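Side-chain contacts in dally-like, isoform A (Drosophila melanogaster, PDB 6XTZ), which is a glypican, a probable cell-surface heparan sulfate proteoglycan that binds Wnt proteins and shields their palmitoleate lipid so that they can signal at a distance: residues A[20-24]-A[25-29]; A[443-446]-A[447-451]; A[524-527]-A[528-532]. The protein carries 5 engineered substitutions. All coordinates share one frame; numbering follows the deposited sequence.

Interaction 1: A[20-24]-A[25-29]; sequences RGIDA and IEIPQ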
ATOM      1  N   ARG A  20     -32.068  21.233   7.523  1.00 62.42           N
ATOM      2  CA  ARG A  20     -30.659  21.440   7.824  1.00 59.97           C
ATOM      3  C   ARG A  20     -30.418  21.843   9.273  1.00 63.69           C
ATOM      4  O   ARG A  20     -29.296  22.222   9.620  1.00 71.27           O
ATOM      5  CB  ARG A  20     -30.073  22.494   6.880  1.00 57.15           C
ATOM      6  CG  ARG A  20     -30.048  22.063   5.420  1.00 59.03           C
ATOM      7  CD  ARG A  20     -29.673  23.216   4.501  1.00 57.46           C
ATOM      8  NE  ARG A  20     -29.625  22.805   3.100  1.00 53.21           N
ATOM      9  CZ  ARG A  20     -29.398  23.634   2.087  1.00 50.79           C
ATOM     10  NH1 ARG A  20     -29.202  24.926   2.316  1.00 47.08           N
ATOM     11  NH2 ARG A  20     -29.372  23.174   0.844  1.00 44.96           N
ATOM     12  N   GLY A  21     -31.440  21.767  10.121  1.00 57.16           N
ATOM     13  CA  GLY A  21     -31.293  22.084  11.526  1.00 59.12           C
ATOM     14  C   GLY A  21     -31.577  23.518  11.904  1.00 63.13           C
ATOM     15  O   GLY A  21     -31.356  23.889  13.063  1.00 60.63           O
ATOM     16  N   ILE A  22     -32.054  24.337  10.973  1.00 66.70           N
ATOM     17  CA  ILE A  22     -32.344  25.741  11.241  1.00 69.71           C
ATOM     18  C   ILE A  22     -33.768  25.858  11.764  1.00 80.22           C
ATOM     19  O   ILE A  22     -34.716  25.377  11.130  1.00 84.39           O
ATOM     20  CB  ILE A  22     -32.148  26.593   9.977  1.00 64.82           C
ATOM     21  CG1 ILE A  22     -30.742  26.390   9.407  1.00 66.06           C
ATOM     22  CG2 ILE A  22     -32.398  28.060  10.281  1.00 62.95           C
ATOM     23  CD1 ILE A  22     -30.492  27.125   8.109  1.00 60.86           C
ATOM     24  N   ASP A  23     -33.921  26.497  12.921  1.00 84.04           N
ATOM     25  CA  ASP A  23     -35.241  26.675  13.506  1.00 87.48           C
ATOM     26  C   ASP A  23     -36.057  27.675  12.694  1.00 83.93           C
ATOM     27  O   ASP A  23     -35.517  28.594  12.072  1.00 81.11           O
ATOM     28  CB  ASP A  23     -35.124  27.144  14.956  1.00 95.16           C
ATOM     29  CG  ASP A  23     -34.367  26.160  15.828  1.00101.26           C
ATOM     30  OD1 ASP A  23     -34.462  24.942  15.571  1.00102.62           O
ATOM     31  OD2 ASP A  23     -33.677  26.607  16.768  1.00103.24           O
ATOM     32  N   ALA A  24     -37.379  27.487  12.710  1.00 85.71           N
ATOM     33  CA  ALA A  24     -38.270  28.355  11.948  1.00 83.88           C
ATOM     34  C   ALA A  24     -38.221  29.800  12.425  1.00 82.66           C
ATOM     35  O   ALA A  24     -38.581  30.704  11.663  1.00 78.14           O
ATOM     36  CB  ALA A  24     -39.705  27.831  12.022  1.00 80.90           C
ATOM     37  N   ILE A  25     -37.785  30.038  13.663  1.00 88.50           N
ATOM     38  CA  ILE A  25     -37.683  31.405  14.165  1.00 93.79           C
ATOM     39  C   ILE A  25     -36.594  32.167  13.418  1.00 93.34           C
ATOM     40  O   ILE A  25     -36.746  33.357  13.115  1.00 96.46           O
ATOM     41  CB  ILE A  25     -37.431  31.400  15.686  1.00 99.86           C
ATOM     42  CG1 ILE A  25     -38.605  30.756  16.431  1.00105.38           C
ATOM     43  CG2 ILE A  25     -37.192  32.813  16.199  1.00 98.44           C
ATOM     44  CD1 ILE A  25     -38.433  29.271  16.703  1.00106.60           C
ATOM     45  N   GLU A  26     -35.488  31.494  13.099  1.00 89.63           N
ATOM     46  CA  GLU A  26     -34.378  32.142  12.412  1.00 86.03           C
ATOM     47  C   GLU A  26     -34.640  32.355  10.928  1.00 81.42           C
ATOM     48  O   GLU A  26     -34.007  33.224  10.321  1.00 80.45           O
ATOM     49  CB  GLU A  26     -33.100  31.315  12.581  1.00 85.14           C
ATOM     50  CG  GLU A  26     -32.839  30.830  13.997  1.00 88.03           C
ATOM     51  CD  GLU A  26     -31.547  30.044  14.109  1.00 93.04           C
ATOM     52  OE1 GLU A  26     -30.630  30.290  13.298  1.00 90.34           O
ATOM     53  OE2 GLU A  26     -31.451  29.175  15.001  1.00 95.96           O
ATOM     54  N   ILE A  27     -35.549  31.588  10.334  1.00 78.52           N
ATOM     55  CA  ILE A  27     -35.770  31.618   8.889  1.00 71.33           C
ATOM     56  C   ILE A  27     -36.516  32.890   8.505  1.00 70.92           C
ATOM     57  O   ILE A  27     -37.657  33.096   8.944  1.00 71.81           O
ATOM     58  CB  ILE A  27     -36.535  30.371   8.419  1.00 63.70           C
ATOM     59  CG1 ILE A  27     -35.783  29.103   8.821  1.00 65.85           C
ATOM     60  CG2 ILE A  27     -36.748  30.413   6.914  1.00 58.33           C
ATOM     61  CD1 ILE A  27     -36.494  27.829   8.436  1.00 73.59           C
ATOM     62  N   PRO A  28     -35.922  33.763   7.692  1.00 68.81           N
ATOM     63  CA  PRO A  28     -36.647  34.959   7.245  1.00 68.76           C
ATOM     64  C   PRO A  28     -37.754  34.582   6.272  1.00 71.69           C
ATOM     65  O   PRO A  28     -37.544  33.806   5.337  1.00 70.42           O
ATOM     66  CB  PRO A  28     -35.560  35.800   6.568  1.00 66.62           C
ATOM     67  CG  PRO A  28     -34.553  34.804   6.111  1.00 65.81           C
ATOM     68  CD  PRO A  28     -34.558  33.705   7.141  1.00 68.45           C
ATOM     69  N   GLN A  29     -38.946  35.131   6.510  1.00 75.17           N
ATOM     70  CA  GLN A  29     -40.073  34.862   5.624  1.00 72.32           C
ATOM     71  C   GLN A  29     -39.891  35.554   4.280  1.00 70.18           C
ATOM     72  O   GLN A  29     -40.163  34.964   3.228  1.00 67.38           O
ATOM     73  CB  GLN A  29     -41.374  35.306   6.292  1.00 75.26           C
ATOM     74  CG  GLN A  29     -41.595  34.687   7.662  1.00 82.30           C
ATOM     75  CD  GLN A  29     -42.745  35.323   8.417  1.00 87.27           C
ATOM     76  OE1 GLN A  29     -43.303  36.333   7.987  1.00 90.78           O
ATOM     77  NE2 GLN A  29     -43.104  34.734   9.552  1.00 87.39           N
TER

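Interaction 2: A[443-446]-A[447-451]; sequences DRIV and RDIRQ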
ATOM      1  N   ASP A 443      -0.949 -18.656  -0.589  1.00 51.61           N
ATOM      2  CA  ASP A 443      -1.502 -18.137  -1.833  1.00 51.66           C
ATOM      3  C   ASP A 443      -2.862 -17.490  -1.610  1.00 53.10           C
ATOM      4  O   ASP A 443      -3.203 -16.519  -2.295  1.00 51.31           O
ATOM      5  CB  ASP A 443      -1.616 -19.254  -2.871  1.00 50.26           C
ATOM      6  CG  ASP A 443      -0.274 -19.875  -3.213  1.00 54.27           C
ATOM      7  OD1 ASP A 443       0.732 -19.536  -2.556  1.00 56.64           O
ATOM      8  OD2 ASP A 443      -0.228 -20.701  -4.147  1.00 54.89           O
ATOM      9  N   ARG A 444      -3.643 -18.003  -0.655  1.00 53.78           N
ATOM     10  CA  ARG A 444      -4.977 -17.462  -0.414  1.00 55.23           C
ATOM     11  C   ARG A 444      -4.913 -16.048   0.150  1.00 51.18           C
ATOM     12  O   ARG A 444      -5.701 -15.181  -0.245  1.00 52.44           O
ATOM     13  CB  ARG A 444      -5.749 -18.384   0.531  1.00 63.58           C
ATOM     14  CG  ARG A 444      -5.955 -19.788  -0.016  1.00 80.74           C
ATOM     15  CD  ARG A 444      -6.533 -20.724   1.035  1.00 93.62           C
ATOM     16  NE  ARG A 444      -7.862 -20.314   1.477  1.00102.79           N
ATOM     17  CZ  ARG A 444      -8.596 -20.988   2.357  1.00107.93           C
ATOM     18  NH1 ARG A 444      -8.128 -22.109   2.892  1.00108.28           N
ATOM     19  NH2 ARG A 444      -9.796 -20.544   2.703  1.00110.80           N
ATOM     20  N   ILE A 445      -3.986 -15.793   1.077  1.00 43.87           N
ATOM     21  CA  ILE A 445      -3.878 -14.454   1.644  1.00 45.92           C
ATOM     22  C   ILE A 445      -3.223 -13.501   0.651  1.00 50.11           C
ATOM     23  O   ILE A 445      -3.537 -12.304   0.629  1.00 52.60           O
ATOM     24  CB  ILE A 445      -3.126 -14.497   2.991  1.00 43.14           C
ATOM     25  CG1 ILE A 445      -3.017 -13.097   3.603  1.00 40.11           C
ATOM     26  CG2 ILE A 445      -1.752 -15.116   2.829  1.00 46.16           C
ATOM     27  CD1 ILE A 445      -4.345 -12.479   3.965  1.00 42.13           C
ATOM     28  N   VAL A 446      -2.322 -14.007  -0.196  1.00 47.59           N
ATOM     29  CA  VAL A 446      -1.737 -13.170  -1.239  1.00 42.95           C
ATOM     30  C   VAL A 446      -2.795 -12.775  -2.262  1.00 44.71           C
ATOM     31  O   VAL A 446      -2.852 -11.619  -2.701  1.00 46.25           O
ATOM     32  CB  VAL A 446      -0.546 -13.889  -1.901  1.00 45.09           C
ATOM     33  CG1 VAL A 446      -0.122 -13.163  -3.170  1.00 45.20           C
ATOM     34  CG2 VAL A 446       0.625 -13.975  -0.934  1.00 41.85           C
ATOM     35  N   ARG A 447      -3.655 -13.720  -2.656  1.00 44.80           N
ATOM     36  CA  ARG A 447      -4.742 -13.388  -3.574  1.00 45.32           C
ATOM     37  C   ARG A 447      -5.734 -12.430  -2.929  1.00 44.48           C
ATOM     38  O   ARG A 447      -6.270 -11.538  -3.597  1.00 46.25           O
ATOM     39  CB  ARG A 447      -5.461 -14.655  -4.037  1.00 46.40           C
ATOM     40  CG  ARG A 447      -4.634 -15.586  -4.905  1.00 56.95           C
ATOM     41  CD  ARG A 447      -5.482 -16.746  -5.402  1.00 64.39           C
ATOM     42  NE  ARG A 447      -4.685 -17.946  -5.640  1.00 73.16           N
ATOM     43  CZ  ARG A 447      -4.046 -18.209  -6.774  1.00 77.62           C
ATOM     44  NH1 ARG A 447      -4.105 -17.353  -7.787  1.00 80.92           N
ATOM     45  NH2 ARG A 447      -3.346 -19.328  -6.898  1.00 75.36           N
ATOM     46  N   ASP A 448      -6.001 -12.608  -1.632  1.00 45.67           N
ATOM     47  CA  ASP A 448      -6.923 -11.718  -0.934  1.00 46.55           C
ATOM     48  C   ASP A 448      -6.392 -10.290  -0.917  1.00 42.07           C
ATOM     49  O   ASP A 448      -7.107  -9.344  -1.264  1.00 45.12           O
ATOM     50  CB  ASP A 448      -7.160 -12.228   0.487  1.00 46.82           C
ATOM     51  CG  ASP A 448      -8.239 -11.451   1.218  1.00 56.25           C
ATOM     52  OD1 ASP A 448      -8.959 -10.663   0.568  1.00 60.62           O
ATOM     53  OD2 ASP A 448      -8.368 -11.631   2.446  1.00 59.84           O
ATOM     54  N   ILE A 449      -5.129 -10.121  -0.521  1.00 41.87           N
ATOM     55  CA  ILE A 449      -4.512  -8.798  -0.510  1.00 40.74           C
ATOM     56  C   ILE A 449      -4.473  -8.212  -1.915  1.00 45.47           C
ATOM     57  O   ILE A 449      -4.784  -7.032  -2.120  1.00 42.92           O
ATOM     58  CB  ILE A 449      -3.105  -8.878   0.108  1.00 37.19           C
ATOM     59  CG1 ILE A 449      -3.200  -9.172   1.608  1.00 35.76           C
ATOM     60  CG2 ILE A 449      -2.320  -7.605  -0.167  1.00 36.31           C
ATOM     61  CD1 ILE A 449      -1.876  -9.534   2.243  1.00 37.87           C
ATOM     62  N   ARG A 450      -4.101  -9.029  -2.904  1.00 45.43           N
ATOM     63  CA  ARG A 450      -3.993  -8.540  -4.276  1.00 44.49           C
ATOM     64  C   ARG A 450      -5.325  -8.001  -4.782  1.00 41.85           C
ATOM     65  O   ARG A 450      -5.366  -6.970  -5.465  1.00 38.95           O
ATOM     66  CB  ARG A 450      -3.488  -9.659  -5.188  1.00 35.85           C
ATOM     67  CG  ARG A 450      -3.342  -9.260  -6.645  1.00 43.96           C
ATOM     68  CD  ARG A 450      -3.003 -10.463  -7.512  1.00 42.28           C
ATOM     69  NE  ARG A 450      -2.728 -10.083  -8.894  1.00 38.27           N
ATOM     70  CZ  ARG A 450      -2.366 -10.940  -9.846  1.00 60.16           C
ATOM     71  NH1 ARG A 450      -2.239 -12.230  -9.567  1.00 39.61           N
ATOM     72  NH2 ARG A 450      -2.134 -10.506 -11.077  1.00 54.69           N
ATOM     73  N   GLN A 451      -6.426  -8.678  -4.452  1.00 41.71           N
ATOM     74  CA  GLN A 451      -7.732  -8.222  -4.912  1.00 41.87           C
ATOM     75  C   GLN A 451      -8.162  -6.953  -4.187  1.00 47.40           C
ATOM     76  O   GLN A 451      -8.750  -6.052  -4.796  1.00 47.72           O
ATOM     77  CB  GLN A 451      -8.769  -9.329  -4.725  1.00 46.83           C
ATOM     78  CG  GLN A 451     -10.147  -8.977  -5.260  1.00 51.92           C
ATOM     79  CD  GLN A 451     -10.133  -8.673  -6.745  1.00 57.05           C
ATOM     80  OE1 GLN A 451      -9.538  -9.406  -7.537  1.00 58.15           O
ATOM     81  NE2 GLN A 451     -10.787  -7.583  -7.132  1.00 57.12           N
TER

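Interaction 3: A[524-527]-A[528-532]; sequences SHLK and NAIVH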
ATOM      1  N   SER A 524       6.676  10.569   1.193  1.00 43.73           N
ATOM      2  CA  SER A 524       8.014   9.992   1.118  1.00 43.69           C
ATOM      3  C   SER A 524       8.008   8.522   1.519  1.00 44.20           C
ATOM      4  O   SER A 524       8.709   7.707   0.909  1.00 47.26           O
ATOM      5  CB  SER A 524       8.974  10.790   1.999  1.00 49.64           C
ATOM      6  OG  SER A 524      10.289  10.271   1.922  1.00 57.00           O
ATOM      7  N   HIS A 525       7.231   8.165   2.545  1.00 40.98           N
ATOM      8  CA  HIS A 525       7.141   6.764   2.947  1.00 43.17           C
ATOM      9  C   HIS A 525       6.466   5.926   1.869  1.00 44.56           C
ATOM     10  O   HIS A 525       6.889   4.795   1.599  1.00 38.22           O
ATOM     11  CB  HIS A 525       6.383   6.639   4.268  1.00 44.72           C
ATOM     12  CG  HIS A 525       7.113   7.211   5.443  1.00 52.39           C
ATOM     13  ND1 HIS A 525       8.487   7.273   5.509  1.00 56.16           N
ATOM     14  CD2 HIS A 525       6.657   7.748   6.600  1.00 54.84           C
ATOM     15  CE1 HIS A 525       8.847   7.822   6.655  1.00 54.66           C
ATOM     16  NE2 HIS A 525       7.755   8.120   7.336  1.00 55.67           N
ATOM     17  N   LEU A 526       5.413   6.462   1.245  1.00 36.16           N
ATOM     18  CA  LEU A 526       4.727   5.720   0.192  1.00 38.61           C
ATOM     19  C   LEU A 526       5.636   5.500  -1.010  1.00 45.15           C
ATOM     20  O   LEU A 526       5.672   4.399  -1.572  1.00 46.37           O
ATOM     21  CB  LEU A 526       3.452   6.452  -0.224  1.00 34.93           C
ATOM     22  CG  LEU A 526       2.586   5.740  -1.266  1.00 33.69           C
ATOM     23  CD1 LEU A 526       2.148   4.375  -0.758  1.00 33.67           C
ATOM     24  CD2 LEU A 526       1.382   6.587  -1.639  1.00 33.32           C
ATOM     25  N   LYS A 527       6.383   6.530  -1.417  1.00 45.99           N
ATOM     26  CA  LYS A 527       7.318   6.363  -2.525  1.00 48.28           C
ATOM     27  C   LYS A 527       8.433   5.391  -2.160  1.00 43.16           C
ATOM     28  O   LYS A 527       8.919   4.642  -3.015  1.00 41.76           O
ATOM     29  CB  LYS A 527       7.904   7.713  -2.937  1.00 50.65           C
ATOM     30  CG  LYS A 527       6.915   8.660  -3.594  1.00 57.67           C
ATOM     31  CD  LYS A 527       7.579   9.977  -3.969  1.00 61.06           C
ATOM     32  CE  LYS A 527       6.588  10.936  -4.609  1.00 68.69           C
ATOM     33  NZ  LYS A 527       7.208  12.255  -4.921  1.00 74.46           N
ATOM     34  N   ASN A 528       8.854   5.393  -0.893  1.00 42.23           N
ATOM     35  CA  ASN A 528       9.908   4.484  -0.459  1.00 45.55           C
ATOM     36  C   ASN A 528       9.474   3.030  -0.596  1.00 46.13           C
ATOM     37  O   ASN A 528      10.267   2.170  -0.998  1.00 45.04           O
ATOM     38  CB  ASN A 528      10.304   4.795   0.984  1.00 52.43           C
ATOM     39  CG  ASN A 528      11.435   3.918   1.479  1.00 65.30           C
ATOM     40  OD1 ASN A 528      12.278   3.476   0.700  1.00 65.51           O
ATOM     41  ND2 ASN A 528      11.456   3.658   2.781  1.00 74.29           N
ATOM     42  N   ALA A 529       8.213   2.734  -0.267  1.00 44.97           N
ATOM     43  CA  ALA A 529       7.714   1.372  -0.416  1.00 43.64           C
ATOM     44  C   ALA A 529       7.606   0.971  -1.881  1.00 45.50           C
ATOM     45  O   ALA A 529       7.772  -0.209  -2.213  1.00 45.50           O
ATOM     46  CB  ALA A 529       6.358   1.230   0.276  1.00 36.63           C
ATOM     47  N   ILE A 530       7.333   1.931  -2.766  1.00 39.97           N
ATOM     48  CA  ILE A 530       7.224   1.623  -4.189  1.00 35.30           C
ATOM     49  C   ILE A 530       8.579   1.215  -4.753  1.00 37.79           C
ATOM     50  O   ILE A 530       8.666   0.345  -5.628  1.00 43.14           O
ATOM     51  CB  ILE A 530       6.624   2.825  -4.942  1.00 39.51           C
ATOM     52  CG1 ILE A 530       5.209   3.108  -4.439  1.00 43.87           C
ATOM     53  CG2 ILE A 530       6.613   2.578  -6.444  1.00 36.53           C
ATOM     54  CD1 ILE A 530       4.601   4.362  -5.011  1.00 44.73           C
ATOM     55  N   VAL A 531       9.656   1.827  -4.260  1.00 36.76           N
ATOM     56  CA  VAL A 531      10.991   1.449  -4.710  1.00 40.85           C
ATOM     57  C   VAL A 531      11.319   0.027  -4.274  1.00 39.11           C
ATOM     58  O   VAL A 531      11.899  -0.754  -5.040  1.00 49.49           O
ATOM     59  CB  VAL A 531      12.033   2.461  -4.196  1.00 42.10           C
ATOM     60  CG1 VAL A 531      13.442   2.001  -4.541  1.00 41.69           C
ATOM     61  CG2 VAL A 531      11.763   3.837  -4.778  1.00 39.24           C
ATOM     62  N   HIS A 532      10.947  -0.339  -3.046  1.00 38.83           N
ATOM     63  CA  HIS A 532      11.220  -1.690  -2.567  1.00 37.53           C
ATOM     64  C   HIS A 532      10.390  -2.723  -3.320  1.00 38.27           C
ATOM     65  O   HIS A 532      10.878  -3.819  -3.619  1.00 43.16           O
ATOM     66  CB  HIS A 532      10.959  -1.778  -1.065  1.00 41.00           C
ATOM     67  CG  HIS A 532      11.848  -0.896  -0.246  1.00 56.95           C
ATOM     68  ND1 HIS A 532      11.664  -0.702   1.106  1.00 60.65           N
ATOM     69  CD2 HIS A 532      12.927  -0.154  -0.588  1.00 61.52           C
ATOM     70  CE1 HIS A 532      12.592   0.120   1.561  1.00 61.11           C
ATOM     71  NE2 HIS A 532      13.371   0.468   0.553  1.00 61.06           N
TER

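Interaction 1: A[20-24]-A[25-29]
Two carboxylates, those of Asp23 and Glu26, sit unusually close for like charges, with OD2 of Asp23 only 3.8 Å from OE2 of Glu26. Their planes stand almost perpendicular, 87° apart, and no hydrogen bond joins them. Repulsion is probably eased on one side by Arg56 of helix 51-110, whose NH1 makes a long, weak ion pair with OE1 of Glu26. CG of Glu26 lies anti to the carbonyl carbon (chi1 -46°) and the chain runs straight on from there, which carries the carboxylate back across the Asp23 side chain at a slant.

Between them the backbone makes a tight turn. The carbonyl oxygen of Asp23 takes two weak bonds, from N of Glu26 at 3.1 Å and from N of Ile27 at 3.5 Å; N of Ile27 also reaches O of Ala24 weakly. CG1 of Ile27 lies 3.3 Å from the same Asp23 oxygen. This turn follows the end of helix 14-19, which closes in a Schellman motif with Gly21 as its C-prime residue, and it belongs to the long loop leading to helix 51-110.

On the inner side Ile22 is buried. Its CG2 methyl, anti to the backbone N, meets CG1 of Ile27 at 3.8 Å and touches CB of Glu26 at 4.0 Å. Both isoleucines rest on Phe17, and Ile22 also packs on Met53.

Interaction 2: A[443-446]-A[447-451]
Ile445 and Ile449 meet one turn apart on the packed side of helix 441-455, with CD1 of Ile449 4.0 Å from CG1 of Ile445. CG1 of Ile449 points back beside its own backbone N (chi1 -69°), which sets it 3.3 Å from O of Ile445. That oxygen also accepts the N-H of Ile449, a backbone bond of 2.9 Å. Ile445 packs on Ile90 of helix 51-110, while Val446 and Ile449 both touch Phe87, and Ile449 continues onto Tyr203 and Leu207.

The side carrying the exposed Arg444 and Arg447 is looser. Arg447 lays its aliphatic part over the turn before, CG coming 3.1 Å from O of Asp443. At the border of this side Asp443 is buried, and its OD1 is bonded to Asn288. OD2 of Asp443 is 4.4 Å from NH2 of Arg447 but well out of the guanidinium plane, so no N-H is aimed at it and the pair is no salt bridge.

Around the helix the firmer ionic links lead elsewhere: Asp448 pairs with Lys83 and Arg452, and Arg450 with Asp277. Salt bridges to Lys83 and Asp277 thus tie the helix to 51-110 and 263-283, whereas the charged ends of Asp443 and Arg447, whose backbones are hydrogen-bonded, probably add no more than a modest electrostatic attraction.

Interaction 3: A[524-527]-A[528-532]
Ser524 to Asn528, His525 to Ala529, Leu526 to Ile530 and Lys527 to Val531 are joined by successive i to i+4 backbone bonds of a regular alpha-helix, lengthening from 2.9 Å between O of Ser524 and N of Asn528 to 3.2 Å between O of Lys527 and N of Val531.

The side chains lean on those carbonyls more than on one another. Ile530 has CG1 anti to its carbonyl carbon (chi1 -62°), a turn that brings CG1 to 3.2 Å from O of Leu526, with CD1 following at 3.6 Å from the same oxygen. Beyond it, CD1 of Ile530 approaches CG of Leu526 at 4.5 Å, a loose apolar contact along the buried side. Val531 reaches back in the same manner through one branch, its CG2 methyl standing 3.4 Å from O of Lys527. On the more polar side, CB of Asn528 sits 3.3 Å from O of Ser524. The backbone O of Asn528 lies over the centre of the His532 ring, 3.5 Å above its plane, and also takes a weak bond from N of His532; ND1 of that ring has a weak hydrogen bond to a glycerol, probably from the crystallisation liquor.

This stretch belongs to helix 513-538, which packs against two other helices of the all-helical glypican core. Leu526 and Ile530 turn to helix 263-283, touching Phe265 and Asn271 respectively, while Ala529 settles on Ala206 and Thr209 of helix 185-216, the helix that His525 and His532 also touch.

Overall arrangement
Along the chain the three contacts come in series and none touches another. Interaction 1 is a surface turn near one end of the elongated molecule, about 47 Å from the centre of the chain; its centre lies about 53 Å from that of interaction 2 and 51 Å from that of interaction 3. The latter two are about 21 Å apart between centres, on helices 441-455 and 513-538, which both pack against helices 185-216 and 263-283. Helix 51-110 is a shared partner of interactions 1 and 2, linking the end turn to the helical body. Interaction 2 lies close to the lipid site, with the Asp443 side chain about 7 Å from the bound O-palmitoleoyl serine.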